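Local coordinates for mandelate racemase/muconate lactonizing enzyme family protein (Bradyrhizobium sp. ORS 278, PDB 3TOY) that belongs to the mandelate racemase/muconate lactonizing branch of the enolase superfamily and binds a calcium ion in its barrel domain, at residues A154-A159 against G359-A363; L241-E245 against D289-P293; I316-I322 against T336-E341. All blocks are in the same frame, centred on the assembly; numbering follows the deposited sequence.

Contact 1 (A154-A159 against G359-A363); sequences ARPIPA and GKVTA. With P4C (O-acetaldehydyl-hexaethylene glycol), chain R.
Ile157 and Val361 face each other as an antiparallel hydrogen-bonded pair, gripped both ways: Ile157 N to Val361 O is 2.8 Å and Val361 N to Ile157 O is 2.9 Å. A third backbone bond, Ala159 N to Gly359 O, extends the pairing at the Gly359 end. Beyond the direct bonds a water joins Arg155 O to Ala363 N, and another, donating to both, joins Ala159 O to Gly359 O. With CG anti to its carbonyl carbon (chi1 -56°) and the rest of the chain extended, Lys360 runs alongside Pro156, its CD 3.7 Å from Pro156 CB. Thr362 also flanks Pro156; chi1 of -62° sets Thr362 OG1 next to the proline ring, 3.7 Å from Pro156 CG, and leaves Thr362 CG2 to Ala154 O, 3.9 Å off. On the face bearing Val361, its CG2 meets Ala159 CB at 4.1 Å, and Leu340 and Val342 pack against it. Pro158 directs its CB away from 359-363, and its CG lies 3.7 Å from C9 of the bound glycol. This is a short antiparallel strand paired with the start of the first strand of an otherwise parallel barrel sheet, as in the enolase-superfamily fold.

Contact 2 (L241-E245 against D289-P293); sequences LTWIE and DFIMP. With CA (calcium ion), chain E.
Phe290 and Met292 reach across to Trp243 and Glu245 inside the beta/alpha barrel of the enolase-superfamily fold. The strands that carry them are not neighbours: strand 267-269 runs between them, so the contact is made mainly by side chains, and Gln268 touches Trp243, Phe290 and Met292 alike. Phe290 comes first. Its ring meets the six-membered ring of Trp243 rim to rim, planes at 75°, with neither over the face of the other; CD2 of Phe290 is 3.5 Å from Trp243 CE3. The same phenyl offers its edge to a carbonyl, CE2 lying 3.6 Å from Thr242 O, close to the ring plane. His338 makes an edge-to-face pair with Phe290, and Tyr160 meets Trp243, extending the aromatic cluster inside the barrel. Two residues on, Met292 crosses Glu245 at about a right angle. Its CG sits between backbone N and carbonyl carbon; this chi1 of 49° brings SD obliquely to the indole, 5.3 Å from the six-ring centroid in a Met-aromatic contact, and within 3.4 Å of Glu245 OE1, while the bend at chi3 turns CE toward Glu245 OE2. That carboxylate is held at both oxygens. OE1 receives the indole N-H through its anti lone pair, Trp243 NE1 to Glu245 OE1 being 2.8 Å, in a bent bond (138°) with OE1 tilted from the ring plane, and is also salt-bridged to Lys188; this probably fixes the turn of the carboxylate. Asp219, Glu271 and two waters share the calcium with Glu245, whose OE2 binds the metal at 2.3 Å and lies 3.4 Å from Met292 CE.

Contact 3 (I316-I322 against T336-E341); sequences IPMSSHI and TAHFLE. With P4C (O-acetaldehydyl-hexaethylene glycol), chain R; ACT (acetate ion), chain F.
Thr336 OG1 donates to Ile316 O over 2.6 Å; chi1 of 62° places this hydroxyl toward the Ile316 carbonyl. Backbone bonds continue it: Met318 N gives to Thr336 O, and His338 N to Met318 O. Ser319 OG then accepts Phe339 N at 2.9 Å, before Ser320 N reaches Phe339 O. Glu341 extends fully, and its OE1 takes Ile322 N at 2.9 Å from above the carboxylate plane; OE2 is held by Lys188 and Ser162. The imidazole of His321 lies beside this carboxylate, planes 46° apart, CD2 3.0 Å from Glu341 OE1, while NE2 donates almost straight (172°) to an acetate oxygen, O, 2.8 Å away and in the ring plane. One water joins Ser320 OG, Ile322 O and Glu341 O; another bridges Ser319 OG and His338 ND1. Outward, the His338 ring has Phe339 CD1 over one face and glycol C2 over the other, both toward the rim, with Pro317 CB 3.6 Å from His338 ND1. Phe339 sets its own face against glycol C8. Though no regular strand, 316-322 fills the place between strands 290-291 and 340-342 in the barrel wall; Pro317 and Ala337 to Phe339 line the glycol pocket, and His321 meets the acetate beside the calcium.

In the fold
Contact 3 is the hub. Leu340 N bonds to Pro158 O of contact 1 (2.8 Å), putting strand 340-342 beside strand 157-162, while Ser319 N and His321 N reach Ile291 O (2.8 Å) and Pro293 O (3.0 Å) of contact 2. The barrel wall runs from 289-293 through 316-322 and 336-341 to 154-159, with 359-363 paired antiparallel to the start of 157-162. Contacts 1 and 2 do not touch: their centres lie 19 Å apart, their nearest atoms about 8 Å. All three contacts reach the same glycol, through Pro158, Thr242 and Pro317 with Ala337 to Phe339. At the calcium, Glu245 is a ligand and the His321 side chain lies about 4 Å away. Lys188 ties Glu245 to Glu341.

Contact 1 (A154-A159 against G359-A363)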
loop_
_atom_site.group_PDB
_atom_site.type_symbol
_atom_site.label_atom_id
_atom_site.label_comp_id
_atom_site.label_asym_id
_atom_site.label_seq_id
_atom_site.Cartn_x
_atom_site.Cartn_y
_atom_site.Cartn_z
ATOM N N ALA A 154 3.845 -32.438 -29.480
ATOM C CA ALA A 154 4.350 -33.360 -28.472
ATOM C C ALA A 154 5.852 -33.314 -28.534
ATOM O O ALA A 154 6.463 -33.821 -29.474
ATOM C CB ALA A 154 3.865 -34.783 -28.743
ATOM N N ARG A 155 6.447 -32.702 -27.530
ATOM C CA ARG A 155 7.879 -32.557 -27.475
ATOM C C ARG A 155 8.401 -32.784 -26.070
ATOM O O ARG A 155 7.636 -32.766 -25.098
ATOM C CB ARG A 155 8.274 -31.178 -27.966
ATOM C CG ARG A 155 7.598 -30.061 -27.219
ATOM C CD ARG A 155 7.650 -28.804 -28.062
ATOM N NE ARG A 155 6.923 -27.719 -27.424
ATOM C CZ ARG A 155 7.331 -27.109 -26.316
ATOM N NH1 ARG A 155 8.463 -27.484 -25.721
ATOM N NH2 ARG A 155 6.603 -26.131 -25.798
ATOM N N PRO A 156 9.707 -33.043 -25.971
ATOM C CA PRO A 156 10.343 -33.428 -24.727
ATOM C C PRO A 156 10.251 -32.282 -23.722
ATOM O O PRO A 156 10.644 -31.156 -24.026
ATOM C CB PRO A 156 11.807 -33.676 -25.135
ATOM C CG PRO A 156 11.761 -33.900 -26.616
ATOM C CD PRO A 156 10.650 -33.045 -27.110
ATOM N N ILE A 157 9.695 -32.578 -22.553
ATOM C CA ILE A 157 9.612 -31.618 -21.445
ATOM C C ILE A 157 10.589 -32.020 -20.332
ATOM O O ILE A 157 10.621 -33.185 -19.917
ATOM C CB ILE A 157 8.186 -31.618 -20.833
ATOM C CG1 ILE A 157 7.123 -31.313 -21.894
ATOM C CG2 ILE A 157 8.113 -30.613 -19.649
ATOM C CD1 ILE A 157 7.226 -29.908 -22.498
ATOM N N PRO A 158 11.391 -31.056 -19.822
ATOM C CA PRO A 158 12.307 -31.446 -18.751
ATOM C C PRO A 158 11.549 -32.044 -17.569
ATOM O O PRO A 158 10.468 -31.554 -17.191
ATOM C CB PRO A 158 12.996 -30.129 -18.356
ATOM C CG PRO A 158 12.803 -29.210 -19.534
ATOM C CD PRO A 158 11.513 -29.640 -20.197
ATOM N N ALA A 159 12.115 -33.103 -16.999
ATOM C CA ALA A 159 11.479 -33.819 -15.923
ATOM C C ALA A 159 12.395 -33.940 -14.716
ATOM O O ALA A 159 13.632 -33.863 -14.832
ATOM C CB ALA A 159 11.053 -35.226 -16.405
ATOM N N GLY A 359 16.154 -37.706 -19.378
ATOM C CA GLY A 359 15.567 -36.828 -18.366
ATOM C C GLY A 359 14.418 -35.963 -18.854
ATOM O O GLY A 359 14.118 -34.929 -18.249
ATOM N N LYS A 360 13.777 -36.358 -19.951
ATOM C CA LYS A 360 12.631 -35.598 -20.451
ATOM C C LYS A 360 11.470 -36.514 -20.760
ATOM O O LYS A 360 11.652 -37.723 -20.933
ATOM C CB LYS A 360 13.003 -34.785 -21.688
ATOM C CG LYS A 360 14.170 -33.847 -21.439
ATOM C CD LYS A 360 14.435 -32.951 -22.626
ATOM C CE LYS A 360 15.764 -32.226 -22.433
ATOM N NZ LYS A 360 16.146 -31.409 -23.610
ATOM N N VAL A 361 10.273 -35.943 -20.819
ATOM C CA VAL A 361 9.081 -36.738 -21.080
ATOM C C VAL A 361 8.317 -36.148 -22.263
ATOM O O VAL A 361 8.139 -34.931 -22.363
ATOM C CB VAL A 361 8.188 -36.836 -19.839
ATOM C CG1 VAL A 361 6.805 -37.360 -20.199
ATOM C CG2 VAL A 361 8.845 -37.687 -18.756
ATOM N N THR A 362 7.898 -37.008 -23.190
ATOM C CA THR A 362 7.160 -36.549 -24.380
ATOM C C THR A 362 5.726 -37.090 -24.372
ATOM O O THR A 362 5.515 -38.268 -24.077
ATOM C CB THR A 362 7.864 -37.018 -25.662
ATOM O OG1 THR A 362 9.176 -36.438 -25.717
ATOM C CG2 THR A 362 7.096 -36.590 -26.864
ATOM N N ALA A 363 4.742 -36.242 -24.683
ATOM C CA ALA A 363 3.335 -36.653 -24.689
ATOM C C ALA A 363 3.132 -37.801 -25.675
ATOM O O ALA A 363 3.694 -37.778 -26.761
ATOM C CB ALA A 363 2.461 -35.521 -25.113
HETATM O O1 P4C R . 12.942 -19.580 -14.088
HETATM C C2 P4C R . 12.461 -20.838 -14.582
HETATM C C3 P4C R . 13.067 -21.160 -15.946
HETATM O O4 P4C R . 12.248 -22.174 -16.538
HETATM C C5 P4C R . 12.709 -22.635 -17.813
HETATM C C6 P4C R . 12.513 -24.151 -17.943
HETATM O O7 P4C R . 13.590 -24.815 -17.280
HETATM C C8 P4C R . 13.484 -26.244 -17.151
HETATM C C9 P4C R . 14.849 -26.862 -17.497
HETATM O O10 P4C R . 15.684 -27.117 -16.368
HETATM C C11 P4C R . 17.091 -27.092 -16.679
HETATM C C12 P4C R . 17.661 -25.674 -16.634
HETATM O O13 P4C R . 18.779 -25.571 -15.742
HETATM C C14 P4C R . 19.045 -24.234 -15.290
HETATM C C15 P4C R . 18.387 -23.922 -13.942
HETATM O O16 P4C R . 19.333 -23.798 -12.867
HETATM C C17 P4C R . 18.759 -24.003 -11.566
HETATM C C18 P4C R . 19.817 -24.334 -10.507
HETATM O O19 P4C R . 20.113 -25.739 -10.495
HETATM C C20 P4C R . 21.431 -26.044 -10.030
HETATM C C21 P4C R . 21.843 -27.456 -10.455
HETATM O O22 P4C R . 22.151 -27.507 -11.852
HETATM O O HOH W 1 5.049 -33.490 -24.724
HETATM O O HOH W 2 16.004 -33.992 -16.129
#

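Contact 2 (L241-E245 against D289-P293)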
loop_
_atom_site.group_PDB
_atom_site.type_symbol
_atom_site.label_atom_id
_atom_site.label_comp_id
_atom_site.label_asym_id
_atom_site.label_seq_id
_atom_site.Cartn_x
_atom_site.Cartn_y
_atom_site.Cartn_z
ATOM N N LEU A 241 19.616 -25.329 -3.787
ATOM C CA LEU A 241 18.326 -25.959 -4.098
ATOM C C LEU A 241 17.559 -25.167 -5.157
ATOM O O LEU A 241 17.617 -23.946 -5.197
ATOM C CB LEU A 241 17.483 -26.081 -2.824
ATOM C CG LEU A 241 18.176 -26.852 -1.710
ATOM C CD1 LEU A 241 17.290 -26.904 -0.470
ATOM C CD2 LEU A 241 18.477 -28.246 -2.243
ATOM N N THR A 242 16.829 -25.871 -6.015
ATOM C CA THR A 242 16.062 -25.226 -7.060
ATOM C C THR A 242 14.778 -24.618 -6.508
ATOM O O THR A 242 14.358 -23.551 -6.956
ATOM C CB THR A 242 15.755 -26.251 -8.166
ATOM O OG1 THR A 242 16.961 -26.475 -8.903
ATOM C CG2 THR A 242 14.649 -25.754 -9.114
ATOM N N TRP A 243 14.155 -25.309 -5.562
ATOM C CA TRP A 243 12.939 -24.783 -4.910
ATOM C C TRP A 243 12.639 -25.479 -3.598
ATOM O O TRP A 243 13.159 -26.586 -3.327
ATOM C CB TRP A 243 11.732 -24.818 -5.871
ATOM C CG TRP A 243 11.045 -26.166 -6.135
ATOM C CD1 TRP A 243 10.610 -27.088 -5.216
ATOM C CD2 TRP A 243 10.632 -26.651 -7.417
ATOM N NE1 TRP A 243 9.962 -28.135 -5.866
ATOM C CE2 TRP A 243 9.970 -27.880 -7.215
ATOM C CE3 TRP A 243 10.765 -26.159 -8.724
ATOM C CZ2 TRP A 243 9.456 -28.624 -8.270
ATOM C CZ3 TRP A 243 10.256 -26.908 -9.772
ATOM C CH2 TRP A 243 9.600 -28.121 -9.535
ATOM N N ILE A 244 11.884 -24.783 -2.748
ATOM C CA ILE A 244 11.336 -25.355 -1.523
ATOM C C ILE A 244 9.841 -25.470 -1.734
ATOM O O ILE A 244 9.173 -24.457 -2.006
ATOM C CB ILE A 244 11.553 -24.404 -0.348
ATOM C CG1 ILE A 244 13.063 -24.164 -0.161
ATOM C CG2 ILE A 244 10.890 -24.968 0.910
ATOM C CD1 ILE A 244 13.820 -25.385 0.438
ATOM N N GLU A 245 9.288 -26.672 -1.544
ATOM C CA GLU A 245 7.913 -26.934 -1.953
ATOM C C GLU A 245 6.991 -27.076 -0.733
ATOM O O GLU A 245 7.342 -27.762 0.238
ATOM C CB GLU A 245 7.916 -28.200 -2.818
ATOM C CG GLU A 245 6.585 -28.639 -3.359
ATOM C CD GLU A 245 6.767 -29.802 -4.330
ATOM O OE1 GLU A 245 7.738 -29.743 -5.131
ATOM O OE2 GLU A 245 5.939 -30.745 -4.290
ATOM N N ASP A 289 6.728 -18.343 -5.723
ATOM C CA ASP A 289 7.500 -17.944 -6.886
ATOM C C ASP A 289 7.201 -18.806 -8.061
ATOM O O ASP A 289 7.215 -18.317 -9.186
ATOM C CB ASP A 289 9.003 -18.048 -6.588
ATOM C CG ASP A 289 9.395 -17.167 -5.428
ATOM O OD1 ASP A 289 9.298 -15.937 -5.596
ATOM O OD2 ASP A 289 9.755 -17.671 -4.351
ATOM N N PHE A 290 6.969 -20.095 -7.786
ATOM C CA PHE A 290 6.670 -21.090 -8.811
ATOM C C PHE A 290 5.305 -21.691 -8.434
ATOM O O PHE A 290 4.909 -21.659 -7.259
ATOM C CB PHE A 290 7.689 -22.250 -8.734
ATOM C CG PHE A 290 9.138 -21.854 -9.024
ATOM C CD1 PHE A 290 9.445 -20.703 -9.739
ATOM C CD2 PHE A 290 10.179 -22.679 -8.613
ATOM C CE1 PHE A 290 10.775 -20.390 -10.012
ATOM C CE2 PHE A 290 11.508 -22.371 -8.897
ATOM C CZ PHE A 290 11.792 -21.237 -9.605
ATOM N N ILE A 291 4.614 -22.309 -9.399
ATOM C CA ILE A 291 3.423 -23.089 -9.066
ATOM C C ILE A 291 3.515 -24.440 -9.776
ATOM O O ILE A 291 4.179 -24.552 -10.793
ATOM C CB ILE A 291 2.061 -22.402 -9.472
ATOM C CG1 ILE A 291 2.012 -22.094 -10.973
ATOM C CG2 ILE A 291 1.820 -21.119 -8.582
ATOM C CD1 ILE A 291 0.664 -21.568 -11.416
ATOM N N MET A 292 2.812 -25.419 -9.227
ATOM C CA MET A 292 2.696 -26.746 -9.836
ATOM C C MET A 292 1.283 -27.304 -9.628
ATOM O O MET A 292 1.043 -28.095 -8.697
ATOM C CB MET A 292 3.745 -27.709 -9.247
ATOM C CG MET A 292 3.838 -27.751 -7.728
ATOM S SD MET A 292 5.214 -28.799 -7.160
ATOM C CE MET A 292 4.498 -30.471 -7.361
ATOM N N PRO A 293 0.333 -26.869 -10.467
ATOM C CA PRO A 293 -1.027 -27.380 -10.308
ATOM C C PRO A 293 -1.069 -28.906 -10.510
ATOM O O PRO A 293 -0.204 -29.460 -11.194
ATOM C CB PRO A 293 -1.811 -26.676 -11.415
ATOM C CG PRO A 293 -0.959 -25.490 -11.826
ATOM C CD PRO A 293 0.454 -25.888 -11.566
HETATM CA CA CA E . 4.524 -32.254 -3.258
HETATM O O HOH W 3 4.204 -30.912 -1.455
HETATM O O HOH W 4 4.950 -33.938 -4.989
#

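Contact 3 (I316-I322 against T336-E341)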
loop_
_atom_site.group_PDB
_atom_site.type_symbol
_atom_site.label_atom_id
_atom_site.label_comp_id
_atom_site.label_asym_id
_atom_site.label_seq_id
_atom_site.Cartn_x
_atom_site.Cartn_y
_atom_site.Cartn_z
ATOM N N ILE A 316 5.104 -16.574 -13.519
ATOM C CA ILE A 316 5.326 -17.657 -12.571
ATOM C C ILE A 316 5.600 -18.940 -13.349
ATOM O O ILE A 316 4.721 -19.456 -14.061
ATOM C CB ILE A 316 4.111 -17.854 -11.650
ATOM C CG1 ILE A 316 3.964 -16.626 -10.739
ATOM C CG2 ILE A 316 4.277 -19.133 -10.776
ATOM C CD1 ILE A 316 2.779 -16.710 -9.800
ATOM N N PRO A 317 6.830 -19.443 -13.255
ATOM C CA PRO A 317 7.111 -20.730 -13.900
ATOM C C PRO A 317 6.143 -21.784 -13.378
ATOM O O PRO A 317 5.971 -21.920 -12.174
ATOM C CB PRO A 317 8.518 -21.056 -13.405
ATOM C CG PRO A 317 9.141 -19.676 -13.215
ATOM C CD PRO A 317 8.020 -18.891 -12.576
ATOM N N MET A 318 5.576 -22.559 -14.293
ATOM C CA MET A 318 4.505 -23.499 -13.960
ATOM C C MET A 318 4.932 -24.934 -14.274
ATOM O O MET A 318 5.253 -25.241 -15.416
ATOM C CB MET A 318 3.268 -23.131 -14.776
ATOM C CG MET A 318 2.029 -23.965 -14.509
ATOM S SD MET A 318 0.614 -23.017 -15.140
ATOM C CE MET A 318 -0.642 -24.297 -15.409
ATOM N N SER A 319 4.927 -25.780 -13.240
ATOM C CA SER A 319 5.267 -27.193 -13.342
ATOM C C SER A 319 4.003 -28.027 -13.114
ATOM O O SER A 319 2.933 -27.466 -12.878
ATOM C CB SER A 319 6.333 -27.518 -12.289
ATOM O OG SER A 319 7.548 -26.852 -12.605
ATOM N N SER A 320 4.124 -29.362 -13.158
ATOM C CA SER A 320 2.993 -30.217 -12.861
ATOM C C SER A 320 3.179 -30.987 -11.564
ATOM O O SER A 320 4.300 -31.217 -11.101
ATOM C CB SER A 320 2.750 -31.195 -14.033
ATOM O OG SER A 320 3.946 -31.925 -14.312
ATOM N N HIS A 321 2.052 -31.379 -10.973
ATOM C CA HIS A 321 2.082 -32.310 -9.865
ATOM C C HIS A 321 1.535 -33.672 -10.301
ATOM O O HIS A 321 0.347 -33.793 -10.602
ATOM C CB HIS A 321 1.221 -31.840 -8.715
ATOM C CG HIS A 321 1.254 -32.778 -7.549
ATOM N ND1 HIS A 321 0.121 -33.350 -7.018
ATOM C CD2 HIS A 321 2.294 -33.253 -6.825
ATOM C CE1 HIS A 321 0.457 -34.135 -6.008
ATOM N NE2 HIS A 321 1.771 -34.085 -5.864
ATOM N N ILE A 322 2.420 -34.674 -10.270
ATOM C CA ILE A 322 2.135 -36.051 -10.686
ATOM C C ILE A 322 1.270 -36.148 -11.948
ATOM O O ILE A 322 1.363 -35.297 -12.833
ATOM C CB ILE A 322 1.605 -36.908 -9.510
ATOM C CG1 ILE A 322 0.231 -36.418 -9.051
ATOM C CG2 ILE A 322 2.615 -36.924 -8.393
ATOM C CD1 ILE A 322 -0.330 -37.200 -7.879
ATOM N N THR A 336 4.665 -20.532 -19.471
ATOM C CA THR A 336 5.775 -20.530 -18.511
ATOM C C THR A 336 6.181 -21.932 -18.075
ATOM O O THR A 336 6.714 -22.126 -16.981
ATOM C CB THR A 336 5.465 -19.674 -17.243
ATOM O OG1 THR A 336 4.334 -20.206 -16.523
ATOM C CG2 THR A 336 5.166 -18.224 -17.662
ATOM N N ALA A 337 5.946 -22.916 -18.935
ATOM C CA ALA A 337 6.281 -24.300 -18.595
ATOM C C ALA A 337 7.671 -24.445 -17.976
ATOM O O ALA A 337 8.649 -23.895 -18.474
ATOM C CB ALA A 337 6.172 -25.220 -19.844
ATOM N N HIS A 338 7.755 -25.245 -16.924
ATOM C CA HIS A 338 8.988 -25.377 -16.157
ATOM C C HIS A 338 9.351 -26.869 -16.122
ATOM O O HIS A 338 10.018 -27.354 -17.044
ATOM C CB HIS A 338 8.774 -24.740 -14.760
ATOM C CG HIS A 338 10.023 -24.581 -13.944
ATOM N ND1 HIS A 338 9.986 -24.265 -12.600
ATOM C CD2 HIS A 338 11.336 -24.670 -14.272
ATOM C CE1 HIS A 338 11.222 -24.159 -12.139
ATOM N NE2 HIS A 338 12.063 -24.405 -13.132
ATOM N N PHE A 339 8.915 -27.601 -15.109
ATOM C CA PHE A 339 9.236 -29.052 -14.999
ATOM C C PHE A 339 7.997 -29.949 -15.038
ATOM O O PHE A 339 6.925 -29.560 -14.587
ATOM C CB PHE A 339 9.922 -29.346 -13.670
ATOM C CG PHE A 339 11.394 -29.169 -13.686
ATOM C CD1 PHE A 339 11.972 -28.071 -13.061
ATOM C CD2 PHE A 339 12.225 -30.125 -14.282
ATOM C CE1 PHE A 339 13.346 -27.906 -13.053
ATOM C CE2 PHE A 339 13.608 -29.968 -14.265
ATOM C CZ PHE A 339 14.168 -28.862 -13.646
ATOM N N LEU A 340 8.177 -31.171 -15.547
ATOM C CA LEU A 340 7.192 -32.237 -15.388
ATOM C C LEU A 340 7.672 -33.153 -14.251
ATOM O O LEU A 340 8.836 -33.596 -14.244
ATOM C CB LEU A 340 7.010 -32.997 -16.728
ATOM C CG LEU A 340 5.973 -34.144 -16.737
ATOM C CD1 LEU A 340 5.400 -34.324 -18.141
ATOM C CD2 LEU A 340 6.554 -35.464 -16.221
ATOM N N GLU A 341 6.808 -33.386 -13.257
ATOM C CA GLU A 341 7.134 -34.260 -12.126
ATOM C C GLU A 341 6.931 -35.730 -12.483
ATOM O O GLU A 341 5.816 -36.143 -12.816
ATOM C CB GLU A 341 6.226 -33.985 -10.921
ATOM C CG GLU A 341 6.615 -34.821 -9.678
ATOM C CD GLU A 341 5.781 -34.501 -8.449
ATOM O OE1 GLU A 341 4.650 -33.964 -8.591
ATOM O OE2 GLU A 341 6.263 -34.798 -7.344
HETATM O O1 P4C R . 12.942 -19.580 -14.088
HETATM C C2 P4C R . 12.461 -20.838 -14.582
HETATM C C3 P4C R . 13.067 -21.160 -15.946
HETATM O O4 P4C R . 12.248 -22.174 -16.538
HETATM C C5 P4C R . 12.709 -22.635 -17.813
HETATM C C6 P4C R . 12.513 -24.151 -17.943
HETATM O O7 P4C R . 13.590 -24.815 -17.280
HETATM C C8 P4C R . 13.484 -26.244 -17.151
HETATM C C9 P4C R . 14.849 -26.862 -17.497
HETATM O O10 P4C R . 15.684 -27.117 -16.368
HETATM C C11 P4C R . 17.091 -27.092 -16.679
HETATM C C12 P4C R . 17.661 -25.674 -16.634
HETATM O O13 P4C R . 18.779 -25.571 -15.742
HETATM C C14 P4C R . 19.045 -24.234 -15.290
HETATM C C15 P4C R . 18.387 -23.922 -13.942
HETATM O O16 P4C R . 19.333 -23.798 -12.867
HETATM C C17 P4C R . 18.759 -24.003 -11.566
HETATM C C18 P4C R . 19.817 -24.334 -10.507
HETATM O O19 P4C R . 20.113 -25.739 -10.495
HETATM C C20 P4C R . 21.431 -26.044 -10.030
HETATM C C21 P4C R . 21.843 -27.456 -10.455
HETATM O O22 P4C R . 22.151 -27.507 -11.852
HETATM C C ACT F . 3.180 -35.399 -2.752
HETATM O O ACT F . 3.161 -35.694 -3.974
HETATM O OXT ACT F . 4.005 -34.530 -2.403
HETATM C CH3 ACT F . 2.264 -36.048 -1.750
HETATM O O HOH W 5 7.448 -24.445 -11.500
HETATM O O HOH W 6 3.775 -34.515 -13.875
#